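Local atomic coordinates of amine oxidase (Emericella nidulans, PDB entry 3PGB), a protein that probably oxidises primary amines, using a copper ion and a topaquinone cofactor built from its own polypeptide chain. Residues Y69-D73 / D74-D78; P112-S115 / E116-Y120; R267-S270 / Q271-L274; Y389-D393 / P394-S398; N707-F710 / T711-H714. All coordinates share one frame; numbering follows the deposited sequence.

Interaction 1 (Y69-D73 / D74-D78); sequences YGLTD and DETAD
The carboxylate of Glu75 swings back over the start of its own helix to meet Thr72. Thr72 N approaches OE2 from the anti side, 29° out of the carboxylate plane, and the bond from Thr72 N to Glu75 OE2 is 2.8 Å long. On the same oxygen, Leu71 adds an apolar neighbour, its CD2 standing 3.7 Å from Glu75 OE2. The hydroxyl of Thr72, placed between its backbone N and carbonyl carbon (chi1 61°), answers with a weak bond from Glu75 N to Thr72 OG1 of 3.3 Å. Together the two bonds make a capping box, the classic closure of a helix N-terminus. The carbonyl of Thr72 is gripped twice by one residue: Thr76 N lies 3.1 Å from Thr72 O, nearly along the C=O axis, while Thr76 OG1 donates to Thr72 O over 3.0 Å from above the carbonyl plane. Leu71 CB lies 3.2 Å from that Thr76 OG1. Beyond the box, Arg130 forms a salt bridge with Glu75 OE2 and bonds Gly70 O, tying the cap to the incoming loop. Leu71 rests on Ile107 and Leu109 of strand 102-110, while in helix 73-84 Asp73 forms a salt bridge with Lys781 and Asp74 hydrogen-bonds Tyr784.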
loop_
_atom_site.group_PDB
_atom_site.type_symbol
_atom_site.label_atom_id
_atom_site.label_comp_id
_atom_site.label_asym_id
_atom_site.label_seq_id
_atom_site.Cartn_x
_atom_site.Cartn_y
_atom_site.Cartn_z
ATOM N N TYR A 69 -21.062 -17.250 -15.453
ATOM C CA TYR A 69 -19.764 -17.287 -16.147
ATOM C C TYR A 69 -19.818 -16.860 -17.611
ATOM O O TYR A 69 -19.059 -15.994 -18.037
ATOM C CB TYR A 69 -19.103 -18.671 -16.042
ATOM C CG TYR A 69 -17.768 -18.739 -16.753
ATOM C CD1 TYR A 69 -16.624 -18.207 -16.174
ATOM C CD2 TYR A 69 -17.655 -19.314 -18.013
ATOM C CE1 TYR A 69 -15.402 -18.254 -16.818
ATOM C CE2 TYR A 69 -16.427 -19.364 -18.671
ATOM C CZ TYR A 69 -15.308 -18.834 -18.066
ATOM O OH TYR A 69 -14.091 -18.879 -18.702
ATOM N N GLY A 70 -20.700 -17.485 -18.379
ATOM C CA GLY A 70 -20.797 -17.206 -19.801
ATOM C C GLY A 70 -21.466 -18.316 -20.579
ATOM O O GLY A 70 -21.875 -19.332 -20.010
ATOM N N LEU A 71 -21.571 -18.112 -21.887
ATOM C CA LEU A 71 -22.176 -19.101 -22.777
ATOM C C LEU A 71 -21.207 -20.248 -23.027
ATOM O O LEU A 71 -20.003 -20.039 -23.107
ATOM C CB LEU A 71 -22.558 -18.456 -24.115
ATOM C CG LEU A 71 -23.611 -17.345 -24.065
ATOM C CD1 LEU A 71 -23.678 -16.601 -25.397
ATOM C CD2 LEU A 71 -24.972 -17.901 -23.688
ATOM N N THR A 72 -21.732 -21.462 -23.149
ATOM C CA THR A 72 -20.927 -22.578 -23.633
ATOM C C THR A 72 -20.716 -22.398 -25.133
ATOM O O THR A 72 -21.441 -21.650 -25.790
ATOM C CB THR A 72 -21.618 -23.925 -23.407
ATOM O OG1 THR A 72 -22.858 -23.944 -24.124
ATOM C CG2 THR A 72 -21.873 -24.168 -21.913
ATOM N N ASP A 73 -19.721 -23.083 -25.676
ATOM C CA ASP A 73 -19.430 -22.991 -27.102
ATOM C C ASP A 73 -20.640 -23.323 -27.980
ATOM O O ASP A 73 -20.916 -22.620 -28.951
ATOM C CB ASP A 73 -18.246 -23.895 -27.449
ATOM C CG ASP A 73 -16.917 -23.294 -27.019
ATOM O OD1 ASP A 73 -16.928 -22.249 -26.328
ATOM O OD2 ASP A 73 -15.860 -23.857 -27.380
ATOM N N ASP A 74 -21.360 -24.381 -27.622
ATOM C CA ASP A 74 -22.534 -24.811 -28.373
ATOM C C ASP A 74 -23.620 -23.733 -28.371
ATOM O O ASP A 74 -24.174 -23.405 -29.421
ATOM C CB ASP A 74 -23.091 -26.130 -27.804
ATOM C CG ASP A 74 -22.197 -27.339 -28.107
ATOM O OD1 ASP A 74 -21.157 -27.178 -28.785
ATOM O OD2 ASP A 74 -22.538 -28.461 -27.663
ATOM N N GLU A 75 -23.922 -23.195 -27.193
ATOM C CA GLU A 75 -24.910 -22.126 -27.060
ATOM C C GLU A 75 -24.574 -20.950 -27.970
ATOM O O GLU A 75 -25.429 -20.463 -28.702
ATOM C CB GLU A 75 -24.984 -21.634 -25.614
ATOM C CG GLU A 75 -25.691 -22.578 -24.661
ATOM C CD GLU A 75 -25.536 -22.165 -23.207
ATOM O OE1 GLU A 75 -26.418 -22.510 -22.390
ATOM O OE2 GLU A 75 -24.535 -21.486 -22.883
ATOM N N THR A 76 -23.321 -20.509 -27.910
ATOM C CA THR A 76 -22.830 -19.399 -28.718
ATOM C C THR A 76 -22.951 -19.704 -30.208
ATOM O O THR A 76 -23.264 -18.821 -31.006
ATOM C CB THR A 76 -21.355 -19.085 -28.386
ATOM O OG1 THR A 76 -21.212 -18.884 -26.975
ATOM C CG2 THR A 76 -20.881 -17.840 -29.124
ATOM N N ALA A 77 -22.697 -20.958 -30.570
ATOM C CA ALA A 77 -22.866 -21.430 -31.945
ATOM C C ALA A 77 -24.340 -21.445 -32.357
ATOM O O ALA A 77 -24.693 -20.963 -33.436
ATOM C CB ALA A 77 -22.271 -22.823 -32.099
ATOM N N ASP A 78 -25.191 -22.003 -31.498
ATOM C CA ASP A 78 -26.621 -22.070 -31.777
ATOM C C ASP A 78 -27.235 -20.672 -31.952
ATOM O O ASP A 78 -28.010 -20.444 -32.888
ATOM C CB ASP A 78 -27.356 -22.845 -30.674
ATOM C CG ASP A 78 -27.192 -24.361 -30.796
ATOM O OD1 ASP A 78 -26.529 -24.833 -31.747
ATOM O OD2 ASP A 78 -27.742 -25.083 -29.936
#

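Interaction 2 (P112-S115 / E116-Y120); sequences PNKS and EAIPY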
loop_
_atom_site.group_PDB
_atom_site.type_symbol
_atom_site.label_atom_id
_atom_site.label_comp_id
_atom_site.label_asym_id
_atom_site.label_seq_id
_atom_site.Cartn_x
_atom_site.Cartn_y
_atom_site.Cartn_z
ATOM N N PRO A 112 -28.165 -13.375 -15.099
ATOM C CA PRO A 112 -29.488 -13.362 -14.498
ATOM C C PRO A 112 -29.595 -12.322 -13.392
ATOM O O PRO A 112 -28.594 -11.960 -12.774
ATOM C CB PRO A 112 -29.638 -14.780 -13.934
ATOM C CG PRO A 112 -28.271 -15.246 -13.708
ATOM C CD PRO A 112 -27.418 -14.597 -14.758
ATOM N N ASN A 113 -30.812 -11.841 -13.174
ATOM C CA ASN A 113 -31.089 -10.894 -12.115
ATOM C C ASN A 113 -30.763 -11.507 -10.754
ATOM O O ASN A 113 -30.901 -12.718 -10.560
ATOM C CB ASN A 113 -32.564 -10.469 -12.170
ATOM C CG ASN A 113 -32.897 -9.656 -13.415
ATOM O OD1 ASN A 113 -32.026 -9.009 -14.001
ATOM N ND2 ASN A 113 -34.164 -9.682 -13.821
ATOM N N LYS A 114 -30.324 -10.670 -9.820
ATOM C CA LYS A 114 -30.010 -11.129 -8.463
ATOM C C LYS A 114 -31.230 -11.779 -7.805
ATOM O O LYS A 114 -31.098 -12.750 -7.058
ATOM C CB LYS A 114 -29.509 -9.960 -7.615
ATOM C CG LYS A 114 -29.001 -10.330 -6.230
ATOM C CD LYS A 114 -28.578 -9.086 -5.459
ATOM C CE LYS A 114 -28.233 -9.407 -4.017
ATOM N NZ LYS A 114 -27.492 -8.285 -3.373
ATOM N N SER A 115 -32.414 -11.243 -8.096
ATOM C CA SER A 115 -33.661 -11.777 -7.552
ATOM C C SER A 115 -33.959 -13.201 -8.055
ATOM O O SER A 115 -34.670 -13.949 -7.387
ATOM C CB SER A 115 -34.831 -10.828 -7.859
ATOM O OG SER A 115 -34.922 -10.551 -9.252
ATOM N N GLU A 116 -33.418 -13.560 -9.223
ATOM C CA GLU A 116 -33.456 -14.947 -9.733
ATOM C C GLU A 116 -32.350 -15.808 -9.130
ATOM O O GLU A 116 -32.568 -16.980 -8.816
ATOM C CB GLU A 116 -33.263 -14.989 -11.253
ATOM C CG GLU A 116 -34.444 -14.577 -12.099
ATOM C CD GLU A 116 -34.116 -14.693 -13.579
ATOM O OE1 GLU A 116 -34.413 -15.759 -14.167
ATOM O OE2 GLU A 116 -33.524 -13.737 -14.144
ATOM N N ALA A 117 -31.153 -15.234 -9.013
ATOM C CA ALA A 117 -29.972 -15.980 -8.579
ATOM C C ALA A 117 -30.027 -16.372 -7.099
ATOM O O ALA A 117 -29.730 -17.510 -6.751
ATOM C CB ALA A 117 -28.722 -15.180 -8.866
ATOM N N ILE A 118 -30.429 -15.437 -6.241
ATOM C CA ILE A 118 -30.392 -15.651 -4.789
ATOM C C ILE A 118 -31.263 -16.830 -4.324
ATOM O O ILE A 118 -30.804 -17.650 -3.527
ATOM C CB ILE A 118 -30.759 -14.359 -4.002
ATOM C CG1 ILE A 118 -29.677 -13.287 -4.188
ATOM C CG2 ILE A 118 -30.948 -14.663 -2.516
ATOM C CD1 ILE A 118 -28.422 -13.512 -3.366
ATOM N N PRO A 119 -32.516 -16.926 -4.817
ATOM C CA PRO A 119 -33.345 -18.095 -4.471
ATOM C C PRO A 119 -32.814 -19.433 -5.005
ATOM O O PRO A 119 -33.062 -20.473 -4.388
ATOM C CB PRO A 119 -34.704 -17.767 -5.106
ATOM C CG PRO A 119 -34.709 -16.277 -5.253
ATOM C CD PRO A 119 -33.293 -15.908 -5.550
ATOM N N TYR A 120 -32.104 -19.408 -6.136
ATOM C CA TYR A 120 -31.439 -20.612 -6.644
ATOM C C TYR A 120 -30.258 -21.024 -5.761
ATOM O O TYR A 120 -30.086 -22.204 -5.473
ATOM C CB TYR A 120 -30.961 -20.423 -8.088
ATOM C CG TYR A 120 -30.083 -21.559 -8.579
ATOM C CD1 TYR A 120 -30.568 -22.860 -8.637
ATOM C CD2 TYR A 120 -28.771 -21.335 -8.967
ATOM C CE1 TYR A 120 -29.771 -23.909 -9.076
ATOM C CE2 TYR A 120 -27.963 -22.382 -9.409
ATOM C CZ TYR A 120 -28.472 -23.666 -9.459
ATOM O OH TYR A 120 -27.685 -24.708 -9.897
#
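Glu116 turns back on Asn113 because its CG stands anti to the carbonyl carbon (chi1 -76°) and the chain then runs extended, carrying OE2 to the backbone before the helix. The setting is the N-terminus of helix 114-122, with Asn113 as N-cap. Asn113 N gives a weak bond of 3.4 Å to Glu116 OE2, whereas the Asn113 side chain makes no capping bond. Its amide is turned 69° from the carboxylate, and Asn113 CB lies 3.9 Å from Glu116 OE2. Asn113 O serves two donors, Glu116 N from well above the carbonyl plane and Ala117 N within it. One turn on, Lys114 and Ile118 lie side by side and point the same way, with Lys114 CG 3.7 Å from Ile118 CG1. The fully extended lysine continues past this contact to a cluster of carboxylates, where NZ forms salt bridges with Asp541, Asp543 and Asp687; these three residues also bind a calcium ion, so the helix start is pinned to a metal site. Pro119 has no amide hydrogen to give to the preceding turn, and the helix kinks there: its ring leans on the carbonyl an amide would have met, with Pro119 CD 3.0 Å from Ser115 O.

Interaction 3 (R267-S270 / Q271-L274); sequences RDPS and QWKL. With MAN (alpha-D-mannopyranose), chain B.
Beside a glycan attached to the protein itself, a tight turn folds Pro269 over the indole of Trp272. The approach is a CH-pi contact: Pro269 CA stands over the six-membered ring, 3.7 Å from the centroid and 18° off its normal. The Pro269 ring lies alongside, with CB 3.8 Å from Trp272 CZ3, and Asp268 O hangs above the same face nearer the rim. These placements follow from two overlapping turns. Gln271 N bonds Asp268 O at 3.1 Å, and Trp272 N makes a weak bond of 3.4 Å to Pro269 O. The backbone angles of Pro269 and Ser270 are those of a type I beta turn, and the loop as a whole joins antiparallel neighbours, strands 255-263 and 273-279, in the DUF1965 region. The side chain of Asp268, with CG anti to the backbone N (chi1 -169°), folds back over the turn, so that Ser270 N makes a weak bond of 3.4 Å to Asp268 OD2 and closes an Asx turn. Close by the same carboxylate, a mannose of the glycan hydrogen-bonds the backbone: its O3 donates to Arg267 O over 2.6 Å and its O4, weakly, to the same oxygen. Arg267 reaches elsewhere, forming a salt bridge with Asp183 and a cation-pi contact with Trp100. The indole packs against helix 186-198, meeting Trp191 edge-to-face, while its NE1 bonds Gly266 O.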
loop_
_atom_site.group_PDB
_atom_site.type_symbol
_atom_site.label_atom_id
_atom_site.label_comp_id
_atom_site.label_asym_id
_atom_site.label_seq_id
_atom_site.Cartn_x
_atom_site.Cartn_y
_atom_site.Cartn_z
ATOM N N ARG A 267 -22.393 10.395 -43.111
ATOM C CA ARG A 267 -21.602 9.352 -43.771
ATOM C C ARG A 267 -21.265 9.671 -45.233
ATOM O O ARG A 267 -20.856 8.778 -45.980
ATOM C CB ARG A 267 -22.351 8.020 -43.729
ATOM C CG ARG A 267 -22.864 7.608 -42.362
ATOM C CD ARG A 267 -23.352 6.170 -42.390
ATOM N NE ARG A 267 -22.255 5.239 -42.640
ATOM C CZ ARG A 267 -22.373 3.915 -42.715
ATOM N NH1 ARG A 267 -23.548 3.321 -42.558
ATOM N NH2 ARG A 267 -21.297 3.177 -42.946
ATOM N N ASP A 268 -21.442 10.930 -45.637
ATOM C CA ASP A 268 -21.075 11.392 -46.980
ATOM C C ASP A 268 -19.802 12.227 -46.864
ATOM O O ASP A 268 -19.843 13.331 -46.318
ATOM C CB ASP A 268 -22.209 12.227 -47.587
ATOM C CG ASP A 268 -22.010 12.517 -49.078
ATOM O OD1 ASP A 268 -22.876 13.197 -49.668
ATOM O OD2 ASP A 268 -20.998 12.072 -49.665
ATOM N N PRO A 269 -18.662 11.706 -47.357
ATOM C CA PRO A 269 -17.404 12.460 -47.221
ATOM C C PRO A 269 -17.337 13.780 -48.000
ATOM O O PRO A 269 -16.475 14.605 -47.710
ATOM C CB PRO A 269 -16.332 11.482 -47.743
ATOM C CG PRO A 269 -16.980 10.143 -47.759
ATOM C CD PRO A 269 -18.442 10.383 -47.971
ATOM N N SER A 270 -18.225 13.975 -48.976
ATOM C CA SER A 270 -18.263 15.233 -49.732
ATOM C C SER A 270 -18.900 16.369 -48.916
ATOM O O SER A 270 -18.811 17.530 -49.306
ATOM C CB SER A 270 -18.979 15.053 -51.090
ATOM O OG SER A 270 -20.392 15.107 -50.959
ATOM N N GLN A 271 -19.535 16.028 -47.793
ATOM C CA GLN A 271 -20.104 17.014 -46.863
ATOM C C GLN A 271 -19.214 17.265 -45.632
ATOM O O GLN A 271 -19.552 18.098 -44.790
ATOM C CB GLN A 271 -21.501 16.566 -46.396
ATOM C CG GLN A 271 -22.526 16.353 -47.521
ATOM C CD GLN A 271 -22.873 17.642 -48.252
ATOM O OE1 GLN A 271 -22.636 17.772 -49.456
ATOM N NE2 GLN A 271 -23.418 18.610 -47.519
ATOM N N TRP A 272 -18.098 16.544 -45.507
ATOM C CA TRP A 272 -17.172 16.767 -44.387
ATOM C C TRP A 272 -16.303 17.985 -44.666
ATOM O O TRP A 272 -15.962 18.257 -45.819
ATOM C CB TRP A 272 -16.267 15.555 -44.141
ATOM C CG TRP A 272 -16.980 14.279 -43.807
ATOM C CD1 TRP A 272 -18.254 14.142 -43.339
ATOM C CD2 TRP A 272 -16.436 12.958 -43.882
ATOM N NE1 TRP A 272 -18.543 12.814 -43.139
ATOM C CE2 TRP A 272 -17.443 12.067 -43.467
ATOM C CE3 TRP A 272 -15.198 12.439 -44.278
ATOM C CZ2 TRP A 272 -17.249 10.684 -43.429
ATOM C CZ3 TRP A 272 -15.008 11.063 -44.239
ATOM C CH2 TRP A 272 -16.028 10.204 -43.821
ATOM N N LYS A 273 -15.937 18.700 -43.606
ATOM C CA LYS A 273 -15.202 19.960 -43.719
ATOM C C LYS A 273 -13.927 19.954 -42.872
ATOM O O LYS A 273 -13.865 19.313 -41.823
ATOM C CB LYS A 273 -16.102 21.128 -43.306
ATOM N N LEU A 274 -12.915 20.669 -43.352
ATOM C CA LEU A 274 -11.623 20.768 -42.684
ATOM C C LEU A 274 -11.655 22.040 -41.855
ATOM O O LEU A 274 -11.535 23.141 -42.394
ATOM C CB LEU A 274 -10.492 20.806 -43.727
ATOM C CG LEU A 274 -9.037 20.774 -43.234
ATOM C CD1 LEU A 274 -8.117 20.232 -44.318
ATOM C CD2 LEU A 274 -8.552 22.143 -42.757
HETATM C C1 MAN B . -23.418 6.484 -50.997
HETATM C C2 MAN B . -22.232 7.325 -50.547
HETATM C C3 MAN B . -22.296 7.495 -49.028
HETATM C C4 MAN B . -23.636 8.102 -48.642
HETATM C C5 MAN B . -24.772 7.225 -49.155
HETATM C C6 MAN B . -26.112 7.880 -48.834
HETATM O O2 MAN B . -22.241 8.564 -51.221
HETATM O O3 MAN B . -21.231 8.282 -48.543
HETATM O O4 MAN B . -23.712 8.213 -47.244
HETATM O O5 MAN B . -24.648 7.041 -50.553
HETATM O O6 MAN B . -27.184 7.146 -49.379
#

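Interaction 4 (Y389-D393 / P394-S398); sequences YAAND and PVQSS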
loop_
_atom_site.group_PDB
_atom_site.type_symbol
_atom_site.label_atom_id
_atom_site.label_comp_id
_atom_site.label_asym_id
_atom_site.label_seq_id
_atom_site.Cartn_x
_atom_site.Cartn_y
_atom_site.Cartn_z
ATOM N N TYR A 389 -7.092 12.459 -20.051
ATOM C CA TYR A 389 -5.881 13.247 -20.294
ATOM C C TYR A 389 -6.143 14.759 -20.275
ATOM O O TYR A 389 -7.284 15.213 -20.180
ATOM C CB TYR A 389 -5.266 12.851 -21.637
ATOM C CG TYR A 389 -4.685 11.468 -21.633
ATOM C CD1 TYR A 389 -5.507 10.344 -21.693
ATOM C CD2 TYR A 389 -3.314 11.276 -21.569
ATOM C CE1 TYR A 389 -4.970 9.074 -21.681
ATOM C CE2 TYR A 389 -2.775 10.015 -21.558
ATOM C CZ TYR A 389 -3.603 8.917 -21.611
ATOM O OH TYR A 389 -3.045 7.661 -21.604
ATOM N N ALA A 390 -5.054 15.521 -20.350
ATOM C CA ALA A 390 -5.102 16.975 -20.463
ATOM C C ALA A 390 -3.814 17.421 -21.125
ATOM O O ALA A 390 -2.780 16.764 -20.967
ATOM C CB ALA A 390 -5.244 17.621 -19.095
ATOM N N ALA A 391 -3.873 18.525 -21.865
ATOM C CA ALA A 391 -2.702 19.037 -22.570
ATOM C C ALA A 391 -2.988 20.396 -23.190
ATOM O O ALA A 391 -4.132 20.839 -23.230
ATOM C CB ALA A 391 -2.260 18.056 -23.641
ATOM N N ASN A 392 -1.937 21.046 -23.680
ATOM C CA ASN A 392 -2.084 22.289 -24.424
ATOM C C ASN A 392 -2.371 22.030 -25.906
ATOM O O ASN A 392 -2.512 22.973 -26.675
ATOM C CB ASN A 392 -0.827 23.157 -24.273
ATOM C CG ASN A 392 -1.080 24.629 -24.571
ATOM O OD1 ASN A 392 -2.215 25.100 -24.534
ATOM N ND2 ASN A 392 -0.012 25.364 -24.854
ATOM N N ASP A 393 -2.450 20.760 -26.307
ATOM C CA ASP A 393 -2.816 20.394 -27.674
ATOM C C ASP A 393 -4.202 19.742 -27.671
ATOM O O ASP A 393 -4.622 19.213 -26.651
ATOM C CB ASP A 393 -1.737 19.502 -28.308
ATOM C CG ASP A 393 -1.792 18.047 -27.844
ATOM O OD1 ASP A 393 -2.834 17.381 -28.038
ATOM O OD2 ASP A 393 -0.760 17.552 -27.335
ATOM N N PRO A 394 -4.925 19.793 -28.804
ATOM C CA PRO A 394 -6.323 19.363 -28.822
ATOM C C PRO A 394 -6.547 17.855 -28.775
ATOM O O PRO A 394 -7.599 17.410 -28.318
ATOM C CB PRO A 394 -6.828 19.900 -30.160
ATOM C CG PRO A 394 -5.627 19.900 -31.036
ATOM C CD PRO A 394 -4.459 20.202 -30.143
ATOM N N VAL A 395 -5.594 17.075 -29.270
ATOM C CA VAL A 395 -5.742 15.626 -29.260
ATOM C C VAL A 395 -5.638 15.100 -27.826
ATOM O O VAL A 395 -6.569 14.459 -27.320
ATOM C CB VAL A 395 -4.714 14.943 -30.185
ATOM C CG1 VAL A 395 -4.549 13.457 -29.825
ATOM C CG2 VAL A 395 -5.134 15.113 -31.651
ATOM N N GLN A 396 -4.520 15.392 -27.173
ATOM C CA GLN A 396 -4.307 14.960 -25.792
ATOM C C GLN A 396 -5.270 15.612 -24.822
ATOM O O GLN A 396 -5.662 14.985 -23.836
ATOM C CB GLN A 396 -2.867 15.225 -25.339
ATOM C CG GLN A 396 -1.878 14.210 -25.853
ATOM C CD GLN A 396 -2.165 12.829 -25.328
ATOM O OE1 GLN A 396 -1.876 12.524 -24.172
ATOM N NE2 GLN A 396 -2.751 11.986 -26.174
ATOM N N SER A 397 -5.654 16.857 -25.095
ATOM C CA SER A 397 -6.662 17.541 -24.276
ATOM C C SER A 397 -8.008 16.812 -24.300
ATOM O O SER A 397 -8.730 16.801 -23.313
ATOM C CB SER A 397 -6.850 18.990 -24.738
ATOM O OG SER A 397 -7.860 19.646 -23.992
ATOM N N SER A 398 -8.323 16.191 -25.428
ATOM C CA SER A 398 -9.641 15.608 -25.653
ATOM C C SER A 398 -9.747 14.133 -25.300
ATOM O O SER A 398 -10.855 13.610 -25.250
ATOM C CB SER A 398 -10.035 15.787 -27.118
ATOM O OG SER A 398 -10.045 17.158 -27.486
HETATM O O HOH W 1 -6.631 20.092 -21.793
#
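Asp393 meets the helix that follows it atom by atom. Its CB abuts the ring of Pro394, lying 3.4 Å from Pro394 CD. CG, placed between the backbone N and the carbonyl carbon (chi1 78°), turns the carboxylate toward the N-terminal amides of the helix. There OD1 accepts from Gln396 N over 2.7 Å, on the syn side and 18° out of the carboxylate plane, while OD2 runs alongside the glutamine, 3.7 Å from Gln396 CB. Asp393 is thus the N-cap of helix 394-398, and its carbonyl closes the first turn through the bond from Ser397 N to Asp393 O. A negative charge at this place would probably interact favourably with the positive end of the helix dipole.

Gln396 packs its CB on Ala391 CB and, bent at its second torsion, brings OE1 to 3.2 Å from Tyr389 CD2, at the end of strand 374-389, the amide plane turned 69° from the ring. OE1 is bonded by Ser530 and NE2 by Gln509, which fix the rotation of the amide. A water links the two sides as well, accepting from Ala391 N and lying 2.6 Å from Ser397 OG. Trp565 of the second subunit bonds Asn392 O and packs on Pro394 and Ser397.

At the start of segment 389-393, the Tyr389 ring meets the copper ligand His532, and its OH hydrogen-bonds O4 of the topaquinone at position 484. A tyrosine hydroxyl at the quinone O4 is characteristic of the active site of copper amine oxidases.

Interaction 5 (N707-F710 / T711-H714); sequences NTVF and TTAH
Val709 O and Ala713 N close a turn that overlaps a second, tighter one, for Ala713 is itself the centre of an inverse gamma turn. The first is an alpha turn: Ala713 N lies 3.3 Å from Val709 O, in the carbonyl plane. A water also donates to Val709 O, over 2.7 Å, so this carbonyl has two partners. Val709 CG2 is met by two hydroxyl oxygens, Thr711 OG1 at 3.1 Å and Thr712 OG1 at 3.4 Å. With chi1 of -58° the valine sets this methyl between its backbone N and carbonyl carbon, toward the threonines. Thr711 OG1 continues to Asp495 of the second subunit, and Met456 of that subunit packs on both Val709 and Thr711. The loop therefore belongs to the dimer interface as well as to the enzyme domain. It leads into strand 714-722, and Arg503 of the adjoining strand 498-504 bonds Phe710 O. Thr708 stands near the copper ligand His698, its hydroxyl bonded to Asp704. Ala713 points its methyl back at the segment before it, with CB 3.4 Å from Val709 O, while the other branch of Thr708 completes the contact, its CG2 lying 3.8 Å from Ala713 CB.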
loop_
_atom_site.group_PDB
_atom_site.type_symbol
_atom_site.label_atom_id
_atom_site.label_comp_id
_atom_site.label_asym_id
_atom_site.label_seq_id
_atom_site.Cartn_x
_atom_site.Cartn_y
_atom_site.Cartn_z
ATOM N N ASN A 707 8.737 1.965 -20.477
ATOM C CA ASN A 707 7.430 1.614 -19.927
ATOM C C ASN A 707 7.250 2.090 -18.508
ATOM O O ASN A 707 8.217 2.237 -17.764
ATOM C CB ASN A 707 7.240 0.097 -19.933
ATOM C CG ASN A 707 6.838 -0.440 -21.283
ATOM O OD1 ASN A 707 6.687 0.310 -22.256
ATOM N ND2 ASN A 707 6.651 -1.753 -21.352
ATOM N N THR A 708 5.995 2.305 -18.137
ATOM C CA THR A 708 5.639 2.571 -16.756
ATOM C C THR A 708 5.866 1.288 -15.970
ATOM O O THR A 708 5.789 0.198 -16.532
ATOM C CB THR A 708 4.173 3.033 -16.650
ATOM O OG1 THR A 708 4.022 4.243 -17.392
ATOM C CG2 THR A 708 3.752 3.279 -15.200
ATOM N N VAL A 709 6.165 1.424 -14.686
ATOM C CA VAL A 709 6.496 0.279 -13.842
ATOM C C VAL A 709 5.391 -0.000 -12.823
ATOM O O VAL A 709 4.766 0.930 -12.294
ATOM C CB VAL A 709 7.846 0.492 -13.113
ATOM C CG1 VAL A 709 8.952 0.724 -14.126
ATOM C CG2 VAL A 709 7.765 1.654 -12.132
ATOM N N PHE A 710 5.168 -1.285 -12.548
ATOM C CA PHE A 710 4.112 -1.722 -11.634
ATOM C C PHE A 710 4.358 -1.346 -10.171
ATOM O O PHE A 710 3.419 -1.295 -9.380
ATOM C CB PHE A 710 3.941 -3.245 -11.706
ATOM C CG PHE A 710 3.220 -3.739 -12.937
ATOM C CD1 PHE A 710 1.967 -3.245 -13.276
ATOM C CD2 PHE A 710 3.775 -4.744 -13.725
ATOM C CE1 PHE A 710 1.296 -3.711 -14.397
ATOM C CE2 PHE A 710 3.107 -5.223 -14.847
ATOM C CZ PHE A 710 1.863 -4.706 -15.185
ATOM N N THR A 711 5.613 -1.118 -9.800
ATOM C CA THR A 711 5.950 -0.833 -8.409
ATOM C C THR A 711 5.206 0.382 -7.880
ATOM O O THR A 711 4.671 0.361 -6.782
ATOM C CB THR A 711 7.454 -0.557 -8.240
ATOM O OG1 THR A 711 7.937 0.126 -9.404
ATOM C CG2 THR A 711 8.227 -1.852 -8.025
ATOM N N THR A 712 5.197 1.444 -8.672
ATOM C CA THR A 712 4.666 2.727 -8.241
ATOM C C THR A 712 3.296 3.045 -8.839
ATOM O O THR A 712 2.525 3.778 -8.229
ATOM C CB THR A 712 5.660 3.848 -8.571
ATOM O OG1 THR A 712 6.123 3.697 -9.916
ATOM C CG2 THR A 712 6.853 3.779 -7.630
ATOM N N ALA A 713 2.988 2.505 -10.018
ATOM C CA ALA A 713 1.657 2.662 -10.611
ATOM C C ALA A 713 0.712 1.628 -9.993
ATOM O O ALA A 713 0.488 0.557 -10.548
ATOM C CB ALA A 713 1.723 2.509 -12.122
ATOM N N HIS A 714 0.154 1.970 -8.839
ATOM C CA HIS A 714 -0.528 1.005 -7.986
ATOM C C HIS A 714 -1.647 1.692 -7.210
ATOM O O HIS A 714 -1.528 2.849 -6.818
ATOM C CB HIS A 714 0.493 0.368 -7.039
ATOM C CG HIS A 714 -0.092 -0.565 -6.025
ATOM N ND1 HIS A 714 -1.033 -1.520 -6.344
ATOM C CD2 HIS A 714 0.172 -0.725 -4.708
ATOM C CE1 HIS A 714 -1.344 -2.208 -5.260
ATOM N NE2 HIS A 714 -0.627 -1.746 -4.253
HETATM O O HOH W 2 5.010 3.649 -12.065
#

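Overall arrangement
Each of the five contacts is a local turn or helix start, yet they serve different parts of the oxidase. Interactions 4 and 5 both border the copper site, their centres about 23 Å apart; the side chains of Tyr389 and Thr708 lie about 6 and 5 Å from the copper ion, and both contacts touch the second subunit. Interaction 3 lies beside a glycan, its centre about 24 Å from that of interaction 4. Interactions 1 and 2 share the opposite side of the chain's centre from interactions 4 and 5. Their nearest atoms are about 7 Å apart, and interaction 2 comes within about 4 Å of a calcium ion through Lys114.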